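Transcription termination factor FttA (Methanosarcina mazei, PDB 2XR1) probably terminates archaeal transcription by cutting nascent RNA at the exit channel of RNA polymerase and degrading it 5' to 3', using two bound zinc ions. Local coordinates at residues 376-381 against 604-609; 383-388 against 613-618. One frame throughout, in Å; residues are numbered along the deposited sequence.

Contact 1 of 2, residues 376-381 against 604-609. With ZN (zinc ion), chain F.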
loop_
_atom_site.group_PDB
_atom_site.type_symbol
_atom_site.label_atom_id
_atom_site.label_comp_id
_atom_site.label_asym_id
_atom_site.label_seq_id
_atom_site.Cartn_x
_atom_site.Cartn_y
_atom_site.Cartn_z
ATOM N N THR B 376 19.368 1.330 -1.286
ATOM C CA THR B 376 18.381 0.879 -2.275
ATOM C C THR B 376 18.410 1.762 -3.514
ATOM O O THR B 376 18.417 2.977 -3.395
ATOM C CB THR B 376 16.942 0.999 -1.677
ATOM O OG1 THR B 376 16.858 0.247 -0.459
ATOM C CG2 THR B 376 15.857 0.513 -2.626
ATOM N N VAL B 377 18.410 1.152 -4.694
ATOM C CA VAL B 377 18.268 1.873 -5.968
ATOM C C VAL B 377 17.003 1.413 -6.708
ATOM O O VAL B 377 16.737 0.234 -6.853
ATOM C CB VAL B 377 19.418 1.538 -6.931
ATOM C CG1 VAL B 377 19.219 2.326 -8.263
ATOM C CG2 VAL B 377 20.802 1.808 -6.294
ATOM N N ILE B 378 16.210 2.370 -7.151
ATOM C CA ILE B 378 15.055 2.096 -7.968
ATOM C C ILE B 378 15.436 2.694 -9.302
ATOM O O ILE B 378 15.568 3.922 -9.419
ATOM C CB ILE B 378 13.795 2.777 -7.403
ATOM C CG1 ILE B 378 13.346 2.027 -6.138
ATOM C CG2 ILE B 378 12.670 2.788 -8.456
ATOM C CD1 ILE B 378 13.134 2.826 -4.941
ATOM N N SER B 379 15.619 1.811 -10.296
ATOM C CA SER B 379 16.180 2.186 -11.592
ATOM C C SER B 379 15.198 2.043 -12.729
ATOM O O SER B 379 14.387 1.139 -12.729
ATOM C CB SER B 379 17.382 1.299 -11.902
ATOM O OG SER B 379 17.878 1.592 -13.197
ATOM N N GLU B 380 15.336 2.882 -13.737
ATOM C CA GLU B 380 14.595 2.664 -14.968
ATOM C C GLU B 380 15.177 1.474 -15.677
ATOM O O GLU B 380 16.281 1.081 -15.359
ATOM C CB GLU B 380 14.677 3.844 -15.936
ATOM C CG GLU B 380 16.077 4.110 -16.483
ATOM C CD GLU B 380 16.035 4.541 -17.909
ATOM O OE1 GLU B 380 15.486 3.754 -18.730
ATOM O OE2 GLU B 380 16.536 5.640 -18.211
ATOM N N ALA B 381 14.422 0.936 -16.648
ATOM C CA ALA B 381 14.785 -0.272 -17.380
ATOM C C ALA B 381 14.376 -0.238 -18.869
ATOM O O ALA B 381 14.075 -1.258 -19.419
ATOM C CB ALA B 381 14.192 -1.513 -16.671
ATOM N N PHE B 604 15.530 -2.248 -7.662
ATOM C CA PHE B 604 14.225 -2.495 -8.169
ATOM C C PHE B 604 14.157 -1.885 -9.536
ATOM O O PHE B 604 14.850 -0.900 -9.803
ATOM C CB PHE B 604 13.199 -1.843 -7.269
ATOM C CG PHE B 604 13.089 -2.498 -5.954
ATOM C CD1 PHE B 604 12.339 -3.650 -5.803
ATOM C CD2 PHE B 604 13.796 -2.034 -4.871
ATOM C CE1 PHE B 604 12.256 -4.267 -4.565
ATOM C CE2 PHE B 604 13.710 -2.654 -3.677
ATOM C CZ PHE B 604 12.936 -3.760 -3.529
ATOM N N THR B 605 13.348 -2.442 -10.422
ATOM C CA THR B 605 13.320 -1.917 -11.777
ATOM C C THR B 605 11.914 -1.469 -12.195
ATOM O O THR B 605 10.951 -1.948 -11.707
ATOM C CB THR B 605 13.909 -2.937 -12.752
ATOM O OG1 THR B 605 13.140 -4.135 -12.697
ATOM C CG2 THR B 605 15.334 -3.236 -12.398
ATOM N N GLU B 606 11.845 -0.537 -13.106
ATOM C CA GLU B 606 10.629 0.101 -13.522
ATOM C C GLU B 606 10.865 0.780 -14.866
ATOM O O GLU B 606 11.954 0.698 -15.409
ATOM C CB GLU B 606 10.141 1.116 -12.474
ATOM C CG GLU B 606 11.179 2.053 -11.912
ATOM C CD GLU B 606 11.247 3.463 -12.556
ATOM O OE1 GLU B 606 10.218 4.035 -13.032
ATOM O OE2 GLU B 606 12.372 4.048 -12.528
ATOM N N HIS B 607 9.828 1.391 -15.435
ATOM C CA HIS B 607 9.970 2.171 -16.681
ATOM C C HIS B 607 10.603 1.330 -17.792
ATOM O O HIS B 607 11.666 1.633 -18.302
ATOM C CB HIS B 607 10.764 3.409 -16.403
ATOM C CG HIS B 607 10.647 4.462 -17.442
ATOM N ND1 HIS B 607 11.288 4.377 -18.651
ATOM C CD2 HIS B 607 10.058 5.682 -17.413
ATOM C CE1 HIS B 607 11.062 5.480 -19.344
ATOM N NE2 HIS B 607 10.323 6.291 -18.613
ATOM N N GLY B 608 9.909 0.256 -18.140
ATOM C CA GLY B 608 10.246 -0.558 -19.288
ATOM C C GLY B 608 9.045 -1.413 -19.592
ATOM O O GLY B 608 8.141 -1.500 -18.773
ATOM N N ASP B 609 8.988 -2.040 -20.759
ATOM C CA ASP B 609 7.924 -2.997 -20.960
ATOM C C ASP B 609 8.200 -4.197 -20.051
ATOM O O ASP B 609 9.304 -4.336 -19.538
ATOM C CB ASP B 609 7.750 -3.346 -22.429
ATOM C CG ASP B 609 8.981 -4.016 -23.057
ATOM O OD1 ASP B 609 9.637 -4.897 -22.419
ATOM O OD2 ASP B 609 9.252 -3.685 -24.251
HETATM ZN ZN ZN F . 10.236 8.411 -19.051
#

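Contact 2 of 2, residues 383-388 against 613-618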
loop_
_atom_site.group_PDB
_atom_site.type_symbol
_atom_site.label_atom_id
_atom_site.label_comp_id
_atom_site.label_asym_id
_atom_site.label_seq_id
_atom_site.Cartn_x
_atom_site.Cartn_y
_atom_site.Cartn_z
ATOM N N TYR B 383 15.794 0.240 -21.834
ATOM C CA TYR B 383 16.552 -0.671 -22.666
ATOM C C TYR B 383 17.039 -1.879 -21.851
ATOM O O TYR B 383 18.160 -2.384 -22.018
ATOM C CB TYR B 383 17.705 0.078 -23.328
ATOM C CG TYR B 383 17.250 1.022 -24.436
ATOM C CD1 TYR B 383 16.606 2.196 -24.143
ATOM C CD2 TYR B 383 17.467 0.728 -25.749
ATOM C CE1 TYR B 383 16.183 3.048 -25.121
ATOM C CE2 TYR B 383 17.050 1.577 -26.737
ATOM C CZ TYR B 383 16.408 2.738 -26.421
ATOM O OH TYR B 383 16.020 3.574 -27.422
ATOM N N GLY B 384 16.174 -2.388 -21.009
ATOM C CA GLY B 384 16.588 -3.370 -20.045
ATOM C C GLY B 384 16.683 -4.783 -20.581
ATOM O O GLY B 384 17.229 -5.643 -19.922
ATOM N N ASN B 385 16.125 -5.014 -21.762
ATOM C CA ASN B 385 16.182 -6.313 -22.382
ATOM C C ASN B 385 17.612 -6.793 -22.679
ATOM O O ASN B 385 18.466 -6.014 -23.074
ATOM C CB ASN B 385 15.371 -6.274 -23.671
ATOM C CG ASN B 385 13.923 -6.692 -23.466
ATOM O OD1 ASN B 385 13.647 -7.866 -23.159
ATOM N ND2 ASN B 385 12.997 -5.765 -23.662
ATOM N N ALA B 386 17.869 -8.086 -22.518
ATOM C CA ALA B 386 19.199 -8.671 -22.834
ATOM C C ALA B 386 19.754 -8.153 -24.161
ATOM O O ALA B 386 20.945 -8.012 -24.345
ATOM C CB ALA B 386 19.107 -10.213 -22.840
ATOM N N ASN B 387 18.843 -7.870 -25.066
ATOM C CA ASN B 387 19.084 -7.617 -26.485
ATOM C C ASN B 387 19.430 -6.146 -26.800
ATOM O O ASN B 387 19.892 -5.837 -27.881
ATOM C CB ASN B 387 17.729 -7.913 -27.156
ATOM C CG ASN B 387 17.836 -8.364 -28.555
ATOM O OD1 ASN B 387 16.826 -8.761 -29.148
ATOM N ND2 ASN B 387 19.043 -8.317 -29.125
ATOM N N ALA B 388 19.191 -5.253 -25.839
ATOM C CA ALA B 388 18.837 -3.889 -26.119
ATOM C C ALA B 388 20.021 -2.897 -26.069
ATOM O O ALA B 388 20.023 -1.877 -25.379
ATOM C CB ALA B 388 17.646 -3.460 -25.174
ATOM N N CYS B 613 11.795 -5.044 -17.726
ATOM C CA CYS B 613 12.038 -4.848 -16.283
ATOM C C CYS B 613 12.492 -6.128 -15.649
ATOM O O CYS B 613 13.404 -6.143 -14.879
ATOM C CB CYS B 613 10.785 -4.343 -15.566
ATOM S SG CYS B 613 10.234 -2.632 -16.086
ATOM N N VAL B 614 11.838 -7.216 -16.002
ATOM C CA VAL B 614 12.134 -8.521 -15.427
ATOM C C VAL B 614 13.504 -9.057 -15.888
ATOM O O VAL B 614 14.248 -9.656 -15.102
ATOM C CB VAL B 614 10.947 -9.520 -15.755
ATOM C CG1 VAL B 614 11.275 -10.959 -15.390
ATOM C CG2 VAL B 614 9.635 -9.016 -15.057
ATOM N N ASP B 615 13.837 -8.820 -17.147
ATOM C CA ASP B 615 15.135 -9.240 -17.687
ATOM C C ASP B 615 16.280 -8.495 -17.004
ATOM O O ASP B 615 17.245 -9.084 -16.554
ATOM C CB ASP B 615 15.204 -8.937 -19.188
ATOM C CG ASP B 615 16.281 -9.745 -19.925
ATOM O OD1 ASP B 615 17.395 -10.033 -19.352
ATOM O OD2 ASP B 615 15.992 -10.081 -21.122
ATOM N N LEU B 616 16.165 -7.187 -16.931
ATOM C CA LEU B 616 17.176 -6.419 -16.277
ATOM C C LEU B 616 17.310 -6.826 -14.804
ATOM O O LEU B 616 18.425 -6.981 -14.301
ATOM C CB LEU B 616 16.887 -4.919 -16.419
ATOM C CG LEU B 616 17.971 -4.026 -15.846
ATOM C CD1 LEU B 616 19.272 -4.198 -16.614
ATOM C CD2 LEU B 616 17.538 -2.577 -15.822
ATOM N N ALA B 617 16.193 -6.993 -14.103
ATOM C CA ALA B 617 16.273 -7.330 -12.685
ATOM C C ALA B 617 17.091 -8.602 -12.485
ATOM O O ALA B 617 18.090 -8.569 -11.786
ATOM C CB ALA B 617 14.919 -7.457 -12.043
ATOM N N SER B 618 16.679 -9.703 -13.123
ATOM C CA SER B 618 17.324 -10.987 -12.904
ATOM C C SER B 618 18.730 -10.972 -13.435
ATOM O O SER B 618 19.581 -11.650 -12.881
ATOM C CB SER B 618 16.538 -12.163 -13.486
ATOM O OG SER B 618 16.301 -12.020 -14.839
#

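Contact 1 of 2, residues 376-381 against 604-609
The regular hydrogen bonding of two parallel strands breaks down just where a zinc ligand leaves the sheet. Strands 376-380 and 602-606 lie side by side in a mixed sheet of the metallo-beta-lactamase fold, joining parts of that fold separated in sequence by the beta-CASP region. Phe-604 N donates to Val-377 O, and Ser-379 N runs almost straight (178°) to Phe-604 O at 2.9 Å; the next bond, Glu-606 N to Ser-379 O, is weak. Past it His-607 adopts positive phi (55°), and Ala-381 N bonds to His-607 O from above the carbonyl plane. Ile-378 and Phe-604 share one face, with CG1 of Ile-378 4.0 Å from CB of Phe-604, while Thr-376 CG2 meets the ring edge: branched and aromatic groups suit this buried layer. Gly-608 fits because a CB there would run into Ala-381 O. Thr-382 OG1 bonds both His-607 ND1 and Glu-380 OE1, a second shell that would fix the imidazole's rotation; Glu-380 OE2 is held by His-583 and Tyr-356 N. With CG anti to its backbone N (chi1 -163°), His-607 joins Asp-249, His-250 and Asp-355 on one zinc, which its NE2 reaches at 2.2 Å.

Contact 2 of 2, residues 383-388 against 613-618
The carboxylate of Asp-615 is met from above its plane: the backbone N-H of Ala-386 comes down on OD2, 71° out of that plane, at an N to OD2 distance of 3.1 Å. The bond is nonetheless close to straight. CB of Ala-386 also lies against this carboxylate, 3.6 Å from OD2, a small methyl that lets the loop approach closely. The amide of Asn-385 stands almost upright to the carboxylate, their planes 85° apart, with OD1 of Asn-385 3.8 Å from OD2 of Asp-615. Asp-615 suits its place because CG, anti to the backbone N (chi1 -160°), carries a short acidic group straight from the helix to the loop. Its other oxygen, OD1, forms a salt bridge with Arg-586, whose NH1 also donates to Gly-384 O; one guanidinium thus ties both partners together and would be expected to stabilise the negative charge. Gly-384 lies close against the helix, its O 3.6 Å from CB of Leu-616, and a CB on it would press on that same carbon. The bonded N-H belongs to the second residue of a type I turn from Asn-385 to Ala-388, closed by Ala-388 N to Asn-385 O at 3.0 Å. The contact thus joins the loop between strand 376-380 and helix 393-409 to one flank of helix 610-624, whose Leu-616 and Ala-617 pack on Thr-605 of strand 602-606, while Cys-613 and Val-614 touch Ala-630 of strand 627-630.

Overall arrangement
Contacts 1 and 2, with centres 10 Å apart, are successive parts of one junction: each chain segment that leaves the paired strands of contact 1 goes on into contact 2, as strand 376-380 runs into loop 383-388 and strand 602-606 into helix 610-624. The helix lies against the strands, Leu-616 CD2 meeting Ala-381 CB at 3.6 Å, and Thr-605 OG1 probably hydrogen-bonds to Cys-613 O at 3.0 Å. Contact 1 supplies a zinc ligand, His-607, whose side chain is also about 5 Å from the second zinc. Contact 2 stands farther back: the side chain of Leu-616 is about 9 Å from that of His-607.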